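Long-range contacts in synaptonemal complex protein 2 (Mus musculus, PDB 5IWZ), which is a major component of the axial and lateral elements of meiotic synaptonemal complexes and is required for SYCP3 insertion into those complexes: residues S46-D54 and Q92-V100; M103-I114 and V125-L136. All blocks are in the same frame, centred on the assembly; numbering follows the deposited sequence.

Interactions 1 and 2 follow one another along the chain and both use helix 99-108, whose first two residues belong to interaction 1 and whose residues 103-108 belong to interaction 2; their centres lie about 17 Å apart. W106 ties them together. Its NE1 sits 2.8 Å from D54 OD2, a probable hydrogen bond back to helix 49-63, while CH2 of the same indole rests 4.1 Å from L99 CD1. Both contacts fall within the armadillo-repeat-like domain of this N-terminal fragment. Interaction 1 fastens 46-54 to the helix 90-97 and the break after it, and interaction 2 then packs helix 99-108 and helix 111-115 against helix 123-141, nearer the centre of the chain.

Interaction 1 of 2, residues S46-D54 and Q92-V100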
loop_
_atom_site.group_PDB
_atom_site.type_symbol
_atom_site.label_atom_id
_atom_site.label_comp_id
_atom_site.label_asym_id
_atom_site.label_seq_id
_atom_site.Cartn_x
_atom_site.Cartn_y
_atom_site.Cartn_z
ATOM N N SER A 46 20.978 -16.289 20.232
ATOM C CA SER A 46 20.562 -17.074 21.377
ATOM C C SER A 46 19.065 -17.353 21.350
ATOM O O SER A 46 18.307 -16.819 20.538
ATOM C CB SER A 46 20.921 -16.358 22.669
ATOM O OG SER A 46 19.992 -15.320 22.903
ATOM N N LYS A 47 18.655 -18.205 22.289
ATOM C CA LYS A 47 17.252 -18.531 22.506
ATOM C C LYS A 47 16.452 -17.310 22.946
ATOM O O LYS A 47 15.233 -17.255 22.734
ATOM C CB LYS A 47 17.164 -19.644 23.561
ATOM C CG LYS A 47 15.874 -20.408 23.607
ATOM C CD LYS A 47 15.804 -21.450 22.499
ATOM C CE LYS A 47 14.679 -22.458 22.761
ATOM N NZ LYS A 47 14.159 -23.023 21.479
ATOM N N GLN A 48 17.113 -16.328 23.563
ATOM C CA GLN A 48 16.476 -15.104 24.034
ATOM C C GLN A 48 16.505 -13.969 23.007
ATOM O O GLN A 48 16.109 -12.850 23.339
ATOM C CB GLN A 48 17.146 -14.625 25.325
ATOM C CG GLN A 48 16.883 -15.503 26.545
ATOM C CD GLN A 48 17.684 -16.795 26.534
ATOM O OE1 GLN A 48 18.897 -16.788 26.312
ATOM N NE2 GLN A 48 17.007 -17.915 26.772
ATOM N N PHE A 49 16.991 -14.220 21.788
ATOM C CA PHE A 49 17.061 -13.165 20.774
ATOM C C PHE A 49 15.686 -12.566 20.498
ATOM O O PHE A 49 15.532 -11.342 20.454
ATOM C CB PHE A 49 17.678 -13.722 19.489
ATOM C CG PHE A 49 17.967 -12.671 18.427
ATOM C CD1 PHE A 49 18.764 -11.569 18.713
ATOM C CD2 PHE A 49 17.472 -12.808 17.138
ATOM C CE1 PHE A 49 19.036 -10.614 17.743
ATOM C CE2 PHE A 49 17.754 -11.854 16.164
ATOM C CZ PHE A 49 18.540 -10.760 16.473
ATOM N N LEU A 50 14.664 -13.418 20.316
ATOM C CA LEU A 50 13.326 -12.915 20.012
ATOM C C LEU A 50 12.786 -12.027 21.133
ATOM O O LEU A 50 12.182 -10.977 20.869
ATOM C CB LEU A 50 12.371 -14.081 19.744
ATOM C CG LEU A 50 10.906 -13.709 19.492
ATOM C CD1 LEU A 50 10.745 -12.750 18.288
ATOM C CD2 LEU A 50 10.011 -14.963 19.298
ATOM N N ARG A 51 12.977 -12.442 22.386
ATOM C CA ARG A 51 12.557 -11.632 23.527
ATOM C C ARG A 51 13.206 -10.254 23.503
ATOM O O ARG A 51 12.550 -9.251 23.805
ATOM C CB ARG A 51 12.906 -12.337 24.842
ATOM C CG ARG A 51 12.758 -11.447 26.067
ATOM C CD ARG A 51 14.016 -11.441 26.927
ATOM N NE ARG A 51 13.998 -10.349 27.903
ATOM C CZ ARG A 51 13.740 -10.497 29.203
ATOM N NH1 ARG A 51 13.481 -11.697 29.707
ATOM N NH2 ARG A 51 13.745 -9.438 30.005
ATOM N N LYS A 52 14.503 -10.190 23.182
ATOM C CA LYS A 52 15.193 -8.901 23.118
ATOM C C LYS A 52 14.652 -8.042 21.978
ATOM O O LYS A 52 14.452 -6.835 22.151
ATOM C CB LYS A 52 16.698 -9.110 22.953
ATOM C CG LYS A 52 17.416 -9.765 24.136
ATOM C CD LYS A 52 18.830 -10.120 23.711
ATOM C CE LYS A 52 19.606 -10.771 24.831
ATOM N NZ LYS A 52 21.003 -11.057 24.387
ATOM N N LEU A 53 14.424 -8.647 20.805
ATOM C CA LEU A 53 13.763 -7.941 19.705
ATOM C C LEU A 53 12.425 -7.366 20.145
ATOM O O LEU A 53 12.122 -6.192 19.898
ATOM C CB LEU A 53 13.546 -8.889 18.529
ATOM C CG LEU A 53 14.434 -8.870 17.293
ATOM C CD1 LEU A 53 15.790 -8.232 17.567
ATOM C CD2 LEU A 53 14.585 -10.276 16.740
ATOM N N ASP A 54 11.608 -8.191 20.807
ATOM C CA ASP A 54 10.290 -7.748 21.250
ATOM C C ASP A 54 10.410 -6.583 22.221
ATOM O O ASP A 54 9.696 -5.578 22.097
ATOM C CB ASP A 54 9.542 -8.916 21.889
ATOM C CG ASP A 54 8.134 -8.549 22.319
ATOM O OD1 ASP A 54 7.762 -8.884 23.457
ATOM O OD2 ASP A 54 7.387 -7.947 21.521
ATOM N N GLN A 92 12.994 -20.055 11.575
ATOM C CA GLN A 92 12.020 -21.082 11.934
ATOM C C GLN A 92 11.943 -21.276 13.440
ATOM O O GLN A 92 10.863 -21.542 13.983
ATOM C CB GLN A 92 12.354 -22.398 11.237
ATOM C CG GLN A 92 11.506 -22.646 10.007
ATOM C CD GLN A 92 10.018 -22.760 10.336
ATOM O OE1 GLN A 92 9.172 -22.167 9.663
ATOM N NE2 GLN A 92 9.696 -23.525 11.374
ATOM N N THR A 93 13.073 -21.142 14.134
ATOM C CA THR A 93 13.048 -21.186 15.592
ATOM C C THR A 93 12.256 -20.020 16.173
ATOM O O THR A 93 11.508 -20.186 17.143
ATOM C CB THR A 93 14.471 -21.182 16.140
ATOM O OG1 THR A 93 15.211 -22.235 15.517
ATOM C CG2 THR A 93 14.454 -21.399 17.644
ATOM N N MET A 94 12.411 -18.827 15.607
ATOM C CA MET A 94 11.648 -17.698 16.124
ATOM C C MET A 94 10.165 -17.861 15.822
ATOM O O MET A 94 9.320 -17.490 16.646
ATOM C CB MET A 94 12.195 -16.380 15.563
ATOM C CG MET A 94 13.531 -16.015 16.195
ATOM S SD MET A 94 14.084 -14.324 15.843
ATOM C CE MET A 94 14.454 -14.442 14.105
ATOM N N ILE A 95 9.830 -18.420 14.656
ATOM C CA ILE A 95 8.435 -18.739 14.360
ATOM C C ILE A 95 7.895 -19.705 15.399
ATOM O O ILE A 95 6.795 -19.512 15.929
ATOM C CB ILE A 95 8.287 -19.310 12.939
ATOM C CG1 ILE A 95 8.524 -18.231 11.898
ATOM C CG2 ILE A 95 6.914 -19.912 12.740
ATOM C CD1 ILE A 95 8.701 -18.812 10.532
ATOM N N LYS A 96 8.682 -20.731 15.739
ATOM C CA LYS A 96 8.264 -21.674 16.766
ATOM C C LYS A 96 8.219 -21.036 18.155
ATOM O O LYS A 96 7.480 -21.521 19.024
ATOM C CB LYS A 96 9.183 -22.907 16.758
ATOM C CG LYS A 96 10.371 -22.846 17.713
ATOM C CD LYS A 96 11.006 -24.221 17.973
ATOM C CE LYS A 96 12.095 -24.138 19.059
ATOM N NZ LYS A 96 11.566 -23.622 20.362
ATOM N N GLN A 97 8.971 -19.958 18.382
ATOM C CA GLN A 97 8.915 -19.235 19.648
ATOM C C GLN A 97 7.785 -18.211 19.684
ATOM O O GLN A 97 7.560 -17.594 20.730
ATOM C CB GLN A 97 10.254 -18.539 19.928
ATOM C CG GLN A 97 11.394 -19.471 20.285
ATOM C CD GLN A 97 12.709 -18.729 20.487
ATOM O OE1 GLN A 97 13.348 -18.308 19.520
ATOM N NE2 GLN A 97 13.119 -18.566 21.748
ATOM N N GLY A 98 7.086 -18.007 18.564
ATOM C CA GLY A 98 5.910 -17.159 18.521
ATOM C C GLY A 98 6.116 -15.829 17.826
ATOM O O GLY A 98 5.440 -14.848 18.159
ATOM N N LEU A 99 7.032 -15.784 16.847
ATOM C CA LEU A 99 7.389 -14.510 16.212
ATOM C C LEU A 99 6.182 -13.838 15.560
ATOM O O LEU A 99 6.030 -12.611 15.636
ATOM C CB LEU A 99 8.495 -14.730 15.181
ATOM C CG LEU A 99 8.759 -13.615 14.155
ATOM C CD1 LEU A 99 9.169 -12.297 14.834
ATOM C CD2 LEU A 99 9.815 -14.072 13.156
ATOM N N VAL A 100 5.309 -14.621 14.924
ATOM C CA VAL A 100 4.166 -14.031 14.232
ATOM C C VAL A 100 3.265 -13.278 15.214
ATOM O O VAL A 100 2.764 -12.187 14.903
ATOM C CB VAL A 100 3.393 -15.113 13.453
ATOM C CG1 VAL A 100 2.141 -14.521 12.811
ATOM C CG2 VAL A 100 4.280 -15.733 12.382
HETATM O O HOH W 1 15.248 -16.241 19.962
#
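L50 lays its CD2 methyl on the last turn of helix 90-97, 3.6 Å from Q97 CB, the two side chains running past each other in opposite senses. CG is anti to the backbone N (chi1 176°), which carries the branch toward 92-100, and CD1 lies 3.8 Å from L99 CD1. Next to it, M94 SD makes an oblique Met-aromatic contact with F49, 3.9 Å from CD2, and L53 CD2 meets the same sulfur. A polar clasp closes the side nearer K47: Q97 NE2 donates to K47 O over 2.7 Å, nearly straight at 163°, in the carbonyl plane on a lone pair. Q97 OE1 lies 2.8 Å from a water that accepts from L50 N and can donate to OE1, so one amide end holds the turn at K47 and the other may reach L50. Further out, a weak capping bond from Q48 N to S46 OG steadies that turn, and helix 13-23 touches F49. G98, with positive phi, ends helix 90-97 in a Schellman motif and serves as N-cap of helix 99-108. Segments 49-54 and 92-97, crossing at -70° beside such a break, form part of the helical stacking of an armadillo-repeat-like domain.

Interaction 2 of 2, residues M103-I114 and V125-L136; sequences MVSWFENSKEII and VMNMIEDLFDLL
M103 reaches across to L132 and L135 in an antiparallel helix pair of the armadillo-repeat-like domain, where helix 103-108 runs at 167° to helix 125-136. M103, L132 and F107 bury the most surface here. The thioether of M103 is bent at both chi2 and chi3, which turns its CE methyl onto L132 CD1 at 3.4 Å, tighter than usual for two carbons, while SD lies against L135 CG at 3.8 Å. An alanine at M103 would take away this sulfur and methyl and would probably leave L132 CD1 and L135 CG facing a gap between the helices.

L132 divides its two methyls between neighbours. CD1, besides meeting M103, stands at the edge of the W106 ring, near its plane; CD2 approaches the edge of the F107 ring, 3.9 Å from CD1 of that phenylalanine. F107 and L132 cross at about a right angle, and the F107 side chain, with CG anti to the backbone N (chi1 178°), also brings CE1 within 4.2 Å of F133 CZ. The W106 indole is touched from outside the pair by I57 and C58 of helix 49-63.

Beyond the type I turn from E108 to K111 the packing continues with aliphatic groups. I114 CD1 meets I129 CD1 at 3.8 Å, the two side chains crossing almost perpendicularly, and I113 CG2 touches V125 CG2 at 3.5 Å. Helix 66-79 flanks this end through I66, which contacts both I113 and M128. The buried hydroxyl of S110 is satisfied within its own segment: OG donates to W106 O at 2.7 Å, tilted 34° from the carbonyl plane, while the M128 CE methyl sits 3.6 Å from that same S110 OG.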
loop_
_atom_site.group_PDB
_atom_site.type_symbol
_atom_site.label_atom_id
_atom_site.label_comp_id
_atom_site.label_asym_id
_atom_site.label_seq_id
_atom_site.Cartn_x
_atom_site.Cartn_y
_atom_site.Cartn_z
ATOM N N MET A 103 4.762 -10.083 16.073
ATOM C CA MET A 103 4.532 -9.090 15.022
ATOM C C MET A 103 3.108 -8.545 15.056
ATOM O O MET A 103 2.899 -7.371 14.735
ATOM C CB MET A 103 4.854 -9.686 13.661
ATOM C CG MET A 103 6.289 -10.148 13.639
ATOM S SD MET A 103 7.127 -9.836 12.096
ATOM C CE MET A 103 6.439 -8.267 11.607
ATOM N N VAL A 104 2.122 -9.369 15.446
ATOM C CA VAL A 104 0.768 -8.851 15.661
ATOM C C VAL A 104 0.786 -7.787 16.748
ATOM O O VAL A 104 0.213 -6.693 16.600
ATOM C CB VAL A 104 -0.196 -9.999 16.013
ATOM C CG1 VAL A 104 -1.546 -9.450 16.516
ATOM C CG2 VAL A 104 -0.391 -10.892 14.801
ATOM N N SER A 105 1.473 -8.088 17.845
ATOM C CA SER A 105 1.639 -7.132 18.929
ATOM C C SER A 105 2.327 -5.850 18.460
ATOM O O SER A 105 1.895 -4.747 18.817
ATOM C CB SER A 105 2.429 -7.789 20.058
ATOM O OG SER A 105 2.878 -6.814 20.965
ATOM N N TRP A 106 3.396 -5.962 17.663
ATOM C CA TRP A 106 4.067 -4.746 17.208
ATOM C C TRP A 106 3.132 -3.918 16.338
ATOM O O TRP A 106 3.088 -2.684 16.450
ATOM C CB TRP A 106 5.356 -5.078 16.450
ATOM C CG TRP A 106 6.331 -5.914 17.241
ATOM C CD1 TRP A 106 6.373 -6.073 18.610
ATOM C CD2 TRP A 106 7.367 -6.750 16.708
ATOM N NE1 TRP A 106 7.389 -6.948 18.952
ATOM C CE2 TRP A 106 8.010 -7.377 17.804
ATOM C CE3 TRP A 106 7.821 -7.027 15.411
ATOM C CZ2 TRP A 106 9.078 -8.248 17.638
ATOM C CZ3 TRP A 106 8.886 -7.907 15.248
ATOM C CH2 TRP A 106 9.502 -8.499 16.355
ATOM N N PHE A 107 2.361 -4.589 15.479
ATOM C CA PHE A 107 1.378 -3.895 14.651
ATOM C C PHE A 107 0.294 -3.245 15.504
ATOM O O PHE A 107 -0.107 -2.107 15.243
ATOM C CB PHE A 107 0.756 -4.884 13.659
ATOM C CG PHE A 107 -0.289 -4.280 12.796
ATOM C CD1 PHE A 107 0.057 -3.432 11.759
ATOM C CD2 PHE A 107 -1.625 -4.558 13.017
ATOM C CE1 PHE A 107 -0.921 -2.866 10.947
ATOM C CE2 PHE A 107 -2.598 -4.007 12.218
ATOM C CZ PHE A 107 -2.246 -3.159 11.176
ATOM N N GLU A 108 -0.203 -3.965 16.521
ATOM C CA GLU A 108 -1.161 -3.383 17.457
ATOM C C GLU A 108 -0.579 -2.164 18.160
ATOM O O GLU A 108 -1.255 -1.141 18.315
ATOM C CB GLU A 108 -1.579 -4.424 18.501
ATOM C CG GLU A 108 -2.398 -5.592 17.966
ATOM C CD GLU A 108 -3.861 -5.252 17.794
ATOM O OE1 GLU A 108 -4.631 -6.150 17.379
ATOM O OE2 GLU A 108 -4.244 -4.093 18.075
ATOM N N ASN A 109 0.665 -2.277 18.638
ATOM C CA ASN A 109 1.361 -1.174 19.296
ATOM C C ASN A 109 1.752 -0.054 18.336
ATOM O O ASN A 109 2.276 0.966 18.790
ATOM C CB ASN A 109 2.612 -1.693 20.002
ATOM C CG ASN A 109 2.276 -2.592 21.189
ATOM O OD1 ASN A 109 1.169 -2.533 21.730
ATOM N ND2 ASN A 109 3.223 -3.429 21.590
ATOM N N SER A 110 1.543 -0.232 17.037
ATOM C CA SER A 110 1.750 0.820 16.053
ATOM C C SER A 110 0.473 1.581 15.744
ATOM O O SER A 110 0.515 2.552 14.981
ATOM C CB SER A 110 2.300 0.232 14.745
ATOM O OG SER A 110 3.540 -0.424 14.961
ATOM N N LYS A 111 -0.658 1.165 16.314
ATOM C CA LYS A 111 -1.929 1.713 15.861
ATOM C C LYS A 111 -2.099 3.158 16.302
ATOM O O LYS A 111 -2.603 3.987 15.535
ATOM C CB LYS A 111 -3.081 0.835 16.341
ATOM C CG LYS A 111 -3.130 -0.523 15.597
ATOM C CD LYS A 111 -4.204 -1.478 16.145
ATOM C CE LYS A 111 -4.664 -2.445 15.058
ATOM N NZ LYS A 111 -5.362 -3.641 15.620
ATOM N N GLU A 112 -1.654 3.486 17.518
ATOM C CA GLU A 112 -1.689 4.874 17.970
ATOM C C GLU A 112 -0.872 5.775 17.047
ATOM O O GLU A 112 -1.290 6.890 16.719
ATOM C CB GLU A 112 -1.182 4.959 19.413
ATOM C CG GLU A 112 -1.241 6.349 20.017
ATOM C CD GLU A 112 -0.851 6.380 21.495
ATOM O OE1 GLU A 112 -1.370 5.544 22.268
ATOM O OE2 GLU A 112 -0.028 7.241 21.878
ATOM N N ILE A 113 0.290 5.296 16.608
ATOM C CA ILE A 113 1.120 6.041 15.668
ATOM C C ILE A 113 0.422 6.162 14.318
ATOM O O ILE A 113 0.393 7.237 13.706
ATOM C CB ILE A 113 2.490 5.354 15.525
ATOM C CG1 ILE A 113 3.349 5.583 16.778
ATOM C CG2 ILE A 113 3.193 5.818 14.265
ATOM C CD1 ILE A 113 4.504 4.600 16.921
ATOM N N ILE A 114 -0.104 5.042 13.816
ATOM C CA ILE A 114 -0.807 5.021 12.535
ATOM C C ILE A 114 -1.942 6.038 12.528
ATOM O O ILE A 114 -2.186 6.711 11.520
ATOM C CB ILE A 114 -1.320 3.596 12.248
ATOM C CG1 ILE A 114 -0.168 2.698 11.819
ATOM C CG2 ILE A 114 -2.428 3.601 11.204
ATOM C CD1 ILE A 114 -0.379 1.239 12.170
ATOM N N VAL A 125 6.439 7.093 9.160
ATOM C CA VAL A 125 5.449 6.079 9.522
ATOM C C VAL A 125 5.140 5.188 8.334
ATOM O O VAL A 125 4.980 3.970 8.474
ATOM C CB VAL A 125 4.165 6.738 10.057
ATOM C CG1 VAL A 125 3.047 5.699 10.167
ATOM C CG2 VAL A 125 4.424 7.400 11.388
ATOM N N MET A 126 5.037 5.785 7.147
ATOM C CA MET A 126 4.811 5.015 5.931
ATOM C C MET A 126 5.902 3.970 5.739
ATOM O O MET A 126 5.617 2.793 5.489
ATOM C CB MET A 126 4.756 5.967 4.734
ATOM C CG MET A 126 4.689 5.292 3.381
ATOM S SD MET A 126 3.125 4.428 3.123
ATOM C CE MET A 126 3.666 2.729 3.134
ATOM N N ASN A 127 7.162 4.393 5.848
ATOM C CA ASN A 127 8.279 3.470 5.680
ATOM C C ASN A 127 8.285 2.407 6.776
ATOM O O ASN A 127 8.611 1.247 6.517
ATOM C CB ASN A 127 9.599 4.239 5.689
ATOM C CG ASN A 127 9.691 5.280 4.573
ATOM O OD1 ASN A 127 9.084 5.129 3.510
ATOM N ND2 ASN A 127 10.460 6.343 4.818
ATOM N N MET A 128 7.925 2.787 8.001
ATOM C CA MET A 128 7.967 1.840 9.116
ATOM C C MET A 128 6.997 0.696 8.887
ATOM O O MET A 128 7.345 -0.477 9.068
ATOM C CB MET A 128 7.653 2.551 10.435
ATOM C CG MET A 128 7.699 1.603 11.661
ATOM S SD MET A 128 7.079 2.371 13.165
ATOM C CE MET A 128 5.315 2.048 13.091
ATOM N N ILE A 129 5.774 1.023 8.457
ATOM C CA ILE A 129 4.763 -0.002 8.205
ATOM C C ILE A 129 5.147 -0.850 6.999
ATOM O O ILE A 129 4.903 -2.064 6.960
ATOM C CB ILE A 129 3.389 0.676 8.012
ATOM C CG1 ILE A 129 2.865 1.191 9.352
ATOM C CG2 ILE A 129 2.401 -0.265 7.344
ATOM C CD1 ILE A 129 2.830 0.118 10.428
ATOM N N GLU A 130 5.706 -0.218 5.969
ATOM C CA GLU A 130 6.208 -0.980 4.835
ATOM C C GLU A 130 7.308 -1.942 5.275
ATOM O O GLU A 130 7.324 -3.115 4.872
ATOM C CB GLU A 130 6.713 -0.007 3.775
ATOM C CG GLU A 130 7.076 -0.618 2.458
ATOM C CD GLU A 130 7.760 0.395 1.558
ATOM O OE1 GLU A 130 7.597 1.626 1.798
ATOM O OE2 GLU A 130 8.469 -0.045 0.625
ATOM N N ASP A 131 8.227 -1.471 6.132
ATOM C CA ASP A 131 9.265 -2.355 6.668
ATOM C C ASP A 131 8.667 -3.498 7.479
ATOM O O ASP A 131 9.174 -4.631 7.448
ATOM C CB ASP A 131 10.234 -1.555 7.539
ATOM C CG ASP A 131 11.038 -0.544 6.740
ATOM O OD1 ASP A 131 11.277 -0.795 5.531
ATOM O OD2 ASP A 131 11.407 0.506 7.317
ATOM N N LEU A 132 7.611 -3.216 8.238
ATOM C CA LEU A 132 6.960 -4.273 9.011
ATOM C C LEU A 132 6.363 -5.337 8.088
ATOM O O LEU A 132 6.568 -6.542 8.292
ATOM C CB LEU A 132 5.890 -3.660 9.911
ATOM C CG LEU A 132 5.152 -4.605 10.865
ATOM C CD1 LEU A 132 6.016 -4.958 12.046
ATOM C CD2 LEU A 132 3.880 -3.969 11.348
ATOM N N PHE A 133 5.621 -4.908 7.058
ATOM C CA PHE A 133 5.021 -5.883 6.151
ATOM C C PHE A 133 6.079 -6.627 5.352
ATOM O O PHE A 133 5.924 -7.830 5.116
ATOM C CB PHE A 133 4.014 -5.199 5.232
ATOM C CG PHE A 133 2.704 -4.896 5.901
ATOM C CD1 PHE A 133 1.997 -5.897 6.551
ATOM C CD2 PHE A 133 2.180 -3.609 5.890
ATOM C CE1 PHE A 133 0.793 -5.624 7.187
ATOM C CE2 PHE A 133 0.972 -3.332 6.521
ATOM C CZ PHE A 133 0.280 -4.340 7.172
ATOM N N ASP A 134 7.184 -5.949 4.981
ATOM C CA ASP A 134 8.292 -6.628 4.309
ATOM C C ASP A 134 8.816 -7.784 5.149
ATOM O O ASP A 134 9.089 -8.877 4.635
ATOM C CB ASP A 134 9.434 -5.649 4.015
ATOM C CG ASP A 134 9.130 -4.702 2.855
ATOM O OD1 ASP A 134 8.250 -5.006 2.027
ATOM O OD2 ASP A 134 9.792 -3.643 2.765
ATOM N N LEU A 135 8.993 -7.553 6.451
ATOM C CA LEU A 135 9.388 -8.635 7.336
ATOM C C LEU A 135 8.297 -9.703 7.409
ATOM O O LEU A 135 8.593 -10.899 7.410
ATOM C CB LEU A 135 9.717 -8.073 8.720
ATOM C CG LEU A 135 10.110 -9.042 9.830
ATOM C CD1 LEU A 135 11.164 -10.065 9.375
ATOM C CD2 LEU A 135 10.598 -8.255 11.083
ATOM N N LEU A 136 7.025 -9.288 7.462
ATOM C CA LEU A 136 5.934 -10.260 7.419
ATOM C C LEU A 136 6.028 -11.156 6.180
ATOM O O LEU A 136 5.780 -12.363 6.257
ATOM C CB LEU A 136 4.590 -9.534 7.431
ATOM C CG LEU A 136 3.531 -9.712 8.522
ATOM C CD1 LEU A 136 2.152 -9.609 7.878
ATOM C CD2 LEU A 136 3.681 -11.000 9.327
#